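PDB 4RUN: odorant-binding protein 2a from Homo sapiens, which carries small, volatile, hydrophobic odorants, preferring aldehydes and large fatty acids. Local coordinates for residues T52-Q61 and L146-E154. The protein carries 2 engineered substitutions. Numbering follows the deposited sequence.
Sequences TFMREDRCIQ and LQTGSCVLE
A disulfide between Cys59 and Cys151 carries this contact, tying the chain's C-terminal tail to the hairpin made by strands 47-55 and 58-66. Cys59 SG and Cys151 SG are 2.0 Å apart, with a torsion of 72° about the S-S bond. Cys59 extends its sulfur anti to its own backbone N (chi1 173°), while Cys151 turns its SG in between its N and carbonyl carbon (chi1 49°) to meet it. Two neighbours from strand 47-55 pack around the bridge: the bent chain of Met54 brings SD to 3.6 Å from Cys151 CB, and Thr52 sets its CB 3.7 Å from Cys151 SG. Thr52 OG1 also accepts a weak hydrogen bond from Cys151 N, at 3.3 Å. Many lipocalins join the barrel wall to the C-terminal tail by a disulfide of this kind; here the tail reaches it after strand 146-147 pairs in parallel with strand 33-41, which also hydrogen-bonds to Thr52 through Ser35. The tail bends at an ST turn, Ser150 OG accepting from Val152 N at 3.0 Å, and the same oxygen lies 3.7 Å from Thr52 CG2. With an alanine here in place of the serine, Val152 N would probably lose this acceptor and the turn would be freer to shift beside the disulfide. Further out, Val152 CG2 rests against the amide end of Gln61, 3.5 Å from NE2.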
loop_
_atom_site.group_PDB
_atom_site.type_symbol
_atom_site.label_atom_id
_atom_site.label_comp_id
_atom_site.label_asym_id
_atom_site.label_seq_id
_atom_site.Cartn_x
_atom_site.Cartn_y
_atom_site.Cartn_z
ATOM N N THR A 52 9.101 -1.557 6.379
ATOM C CA THR A 52 10.183 -0.625 6.117
ATOM C C THR A 52 10.332 -0.452 4.621
ATOM O O THR A 52 9.894 -1.302 3.846
ATOM C CB THR A 52 11.512 -1.127 6.712
ATOM O OG1 THR A 52 11.941 -2.316 6.041
ATOM C CG2 THR A 52 11.353 -1.422 8.186
ATOM N N PHE A 53 10.936 0.653 4.216
ATOM C CA PHE A 53 11.239 0.872 2.811
ATOM C C PHE A 53 12.381 1.852 2.665
ATOM O O PHE A 53 12.680 2.597 3.590
ATOM C CB PHE A 53 10.019 1.381 2.057
ATOM C CG PHE A 53 9.523 2.718 2.517
ATOM C CD1 PHE A 53 8.569 2.806 3.517
ATOM C CD2 PHE A 53 9.984 3.882 1.929
ATOM C CE1 PHE A 53 8.095 4.030 3.934
ATOM C CE2 PHE A 53 9.523 5.111 2.354
ATOM C CZ PHE A 53 8.575 5.182 3.357
ATOM N N MET A 54 13.031 1.827 1.508
ATOM C CA MET A 54 14.146 2.719 1.247
ATOM C C MET A 54 13.683 3.852 0.359
ATOM O O MET A 54 13.095 3.636 -0.678
ATOM C CB MET A 54 15.306 1.992 0.559
ATOM C CG MET A 54 15.959 0.880 1.369
ATOM S SD MET A 54 17.020 1.514 2.655
ATOM C CE MET A 54 18.170 2.505 1.702
ATOM N N ARG A 55 13.979 5.061 0.783
ATOM C CA ARG A 55 13.695 6.238 0.015
ATOM C C ARG A 55 15.062 6.885 -0.195
ATOM O O ARG A 55 15.607 7.514 0.716
ATOM C CB ARG A 55 12.733 7.115 0.810
ATOM C CG ARG A 55 12.122 8.270 0.049
ATOM C CD ARG A 55 11.245 9.117 0.968
ATOM N NE ARG A 55 9.855 8.682 1.006
ATOM C CZ ARG A 55 9.027 8.825 2.042
ATOM N NH1 ARG A 55 9.437 9.363 3.183
ATOM N NH2 ARG A 55 7.765 8.394 1.946
ATOM N N GLU A 56 15.617 6.690 -1.391
ATOM C CA GLU A 56 17.014 7.026 -1.702
ATOM C C GLU A 56 17.923 6.152 -0.840
ATOM O O GLU A 56 17.727 4.948 -0.803
ATOM C CB GLU A 56 17.270 8.526 -1.547
ATOM C CG GLU A 56 16.385 9.355 -2.461
ATOM C CD GLU A 56 16.205 10.787 -1.999
ATOM O OE1 GLU A 56 15.825 10.936 -0.824
ATOM O OE2 GLU A 56 16.427 11.749 -2.790
ATOM N N ASP A 57 18.883 6.730 -0.129
ATOM C CA ASP A 57 19.744 5.947 0.763
ATOM C C ASP A 57 19.164 5.792 2.175
ATOM O O ASP A 57 19.818 5.235 3.049
ATOM C CB ASP A 57 21.157 6.565 0.828
ATOM C CG ASP A 57 22.090 6.031 -0.263
ATOM O OD1 ASP A 57 21.634 5.245 -1.123
ATOM O OD2 ASP A 57 23.290 6.388 -0.256
ATOM N N ARG A 58 17.941 6.260 2.398
ATOM C CA ARG A 58 17.376 6.344 3.741
ATOM C C ARG A 58 16.423 5.183 3.995
ATOM O O ARG A 58 15.467 5.002 3.249
ATOM C CB ARG A 58 16.604 7.664 3.908
ATOM C CG ARG A 58 17.278 8.921 3.333
ATOM C CD ARG A 58 18.340 9.495 4.252
ATOM N NE ARG A 58 17.812 9.822 5.563
ATOM C CZ ARG A 58 18.563 10.210 6.587
ATOM N NH1 ARG A 58 19.873 10.329 6.448
ATOM N NH2 ARG A 58 18.008 10.479 7.757
ATOM N N CYS A 59 16.683 4.404 5.044
ATOM C CA CYS A 59 15.752 3.365 5.492
ATOM C C CYS A 59 14.666 3.975 6.364
ATOM O O CYS A 59 14.966 4.582 7.390
ATOM C CB CYS A 59 16.464 2.306 6.313
ATOM S SG CYS A 59 15.321 1.130 7.057
ATOM N N ILE A 60 13.409 3.797 5.984
ATOM C CA ILE A 60 12.316 4.393 6.737
ATOM C C ILE A 60 11.397 3.325 7.325
ATOM O O ILE A 60 10.981 2.391 6.643
ATOM C CB ILE A 60 11.552 5.415 5.881
ATOM C CG1 ILE A 60 12.443 6.631 5.628
ATOM C CG2 ILE A 60 10.282 5.876 6.583
ATOM C CD1 ILE A 60 12.123 7.372 4.363
ATOM N N GLN A 61 11.115 3.478 8.614
ATOM C CA GLN A 61 10.341 2.534 9.381
ATOM C C GLN A 61 8.956 3.088 9.601
ATOM O O GLN A 61 8.816 4.263 9.933
ATOM C CB GLN A 61 11.028 2.393 10.732
ATOM C CG GLN A 61 10.576 1.213 11.561
ATOM C CD GLN A 61 11.750 0.470 12.162
ATOM O OE1 GLN A 61 12.702 1.080 12.650
ATOM N NE2 GLN A 61 11.695 -0.856 12.115
ATOM N N LEU A 146 11.699 -2.787 -5.232
ATOM C CA LEU A 146 12.383 -4.044 -4.970
ATOM C C LEU A 146 11.886 -4.611 -3.661
ATOM O O LEU A 146 11.798 -3.884 -2.676
ATOM C CB LEU A 146 13.871 -3.800 -4.888
ATOM C CG LEU A 146 14.575 -3.687 -6.232
ATOM C CD1 LEU A 146 16.038 -3.333 -5.959
ATOM C CD2 LEU A 146 14.417 -4.962 -7.064
ATOM N N GLN A 147 11.513 -5.891 -3.654
ATOM C CA GLN A 147 11.061 -6.527 -2.423
ATOM C C GLN A 147 12.263 -7.047 -1.664
ATOM O O GLN A 147 13.113 -7.714 -2.239
ATOM C CB GLN A 147 10.082 -7.654 -2.700
ATOM C CG GLN A 147 9.181 -7.937 -1.493
ATOM C CD GLN A 147 7.865 -7.186 -1.559
ATOM O OE1 GLN A 147 7.457 -6.510 -0.598
ATOM N NE2 GLN A 147 7.178 -7.308 -2.696
ATOM N N THR A 148 12.335 -6.721 -0.377
ATOM C CA THR A 148 13.511 -7.017 0.428
ATOM C C THR A 148 13.103 -7.401 1.836
ATOM O O THR A 148 11.931 -7.358 2.177
ATOM C CB THR A 148 14.436 -5.787 0.539
ATOM O OG1 THR A 148 13.716 -4.710 1.155
ATOM C CG2 THR A 148 14.939 -5.355 -0.833
ATOM N N GLY A 149 14.085 -7.787 2.643
ATOM C CA GLY A 149 13.909 -7.862 4.079
ATOM C C GLY A 149 13.937 -6.442 4.619
ATOM O O GLY A 149 14.040 -5.474 3.855
ATOM N N SER A 150 13.850 -6.317 5.940
ATOM C CA SER A 150 13.922 -5.016 6.591
ATOM C C SER A 150 15.230 -4.318 6.236
ATOM O O SER A 150 16.267 -4.962 6.078
ATOM C CB SER A 150 13.810 -5.171 8.111
ATOM O OG SER A 150 14.010 -3.931 8.771
ATOM N N CYS A 151 15.179 -2.996 6.113
ATOM C CA CYS A 151 16.405 -2.214 5.935
ATOM C C CYS A 151 16.984 -1.759 7.262
ATOM O O CYS A 151 17.830 -0.878 7.290
ATOM C CB CYS A 151 16.171 -0.994 5.044
ATOM S SG CYS A 151 14.748 0.014 5.453
ATOM N N VAL A 152 16.555 -2.372 8.356
ATOM C CA VAL A 152 17.076 -1.991 9.659
ATOM C C VAL A 152 18.423 -2.688 9.776
ATOM O O VAL A 152 19.344 -2.149 10.371
ATOM C CB VAL A 152 16.089 -2.284 10.821
ATOM C CG1 VAL A 152 16.802 -2.302 12.173
ATOM C CG2 VAL A 152 14.966 -1.244 10.830
ATOM N N LEU A 153 18.565 -3.848 9.140
ATOM C CA LEU A 153 19.867 -4.506 9.069
ATOM C C LEU A 153 20.895 -3.599 8.350
ATOM O O LEU A 153 21.930 -3.257 8.942
ATOM C CB LEU A 153 19.749 -5.892 8.425
ATOM C CG LEU A 153 19.186 -6.963 9.380
ATOM C CD1 LEU A 153 17.692 -6.773 9.646
ATOM C CD2 LEU A 153 19.470 -8.370 8.857
ATOM N N GLU A 154 20.598 -3.200 7.108
ATOM C CA GLU A 154 21.355 -2.134 6.411
ATOM C C GLU A 154 20.560 -1.529 5.254
ATOM O O GLU A 154 20.498 -2.095 4.163
ATOM C CB GLU A 154 22.725 -2.635 5.915
ATOM C CG GLU A 154 23.905 -2.223 6.800
ATOM C CD GLU A 154 25.234 -2.781 6.318
ATOM O OE1 GLU A 154 25.632 -2.470 5.176
ATOM O OE2 GLU A 154 25.884 -3.525 7.085
#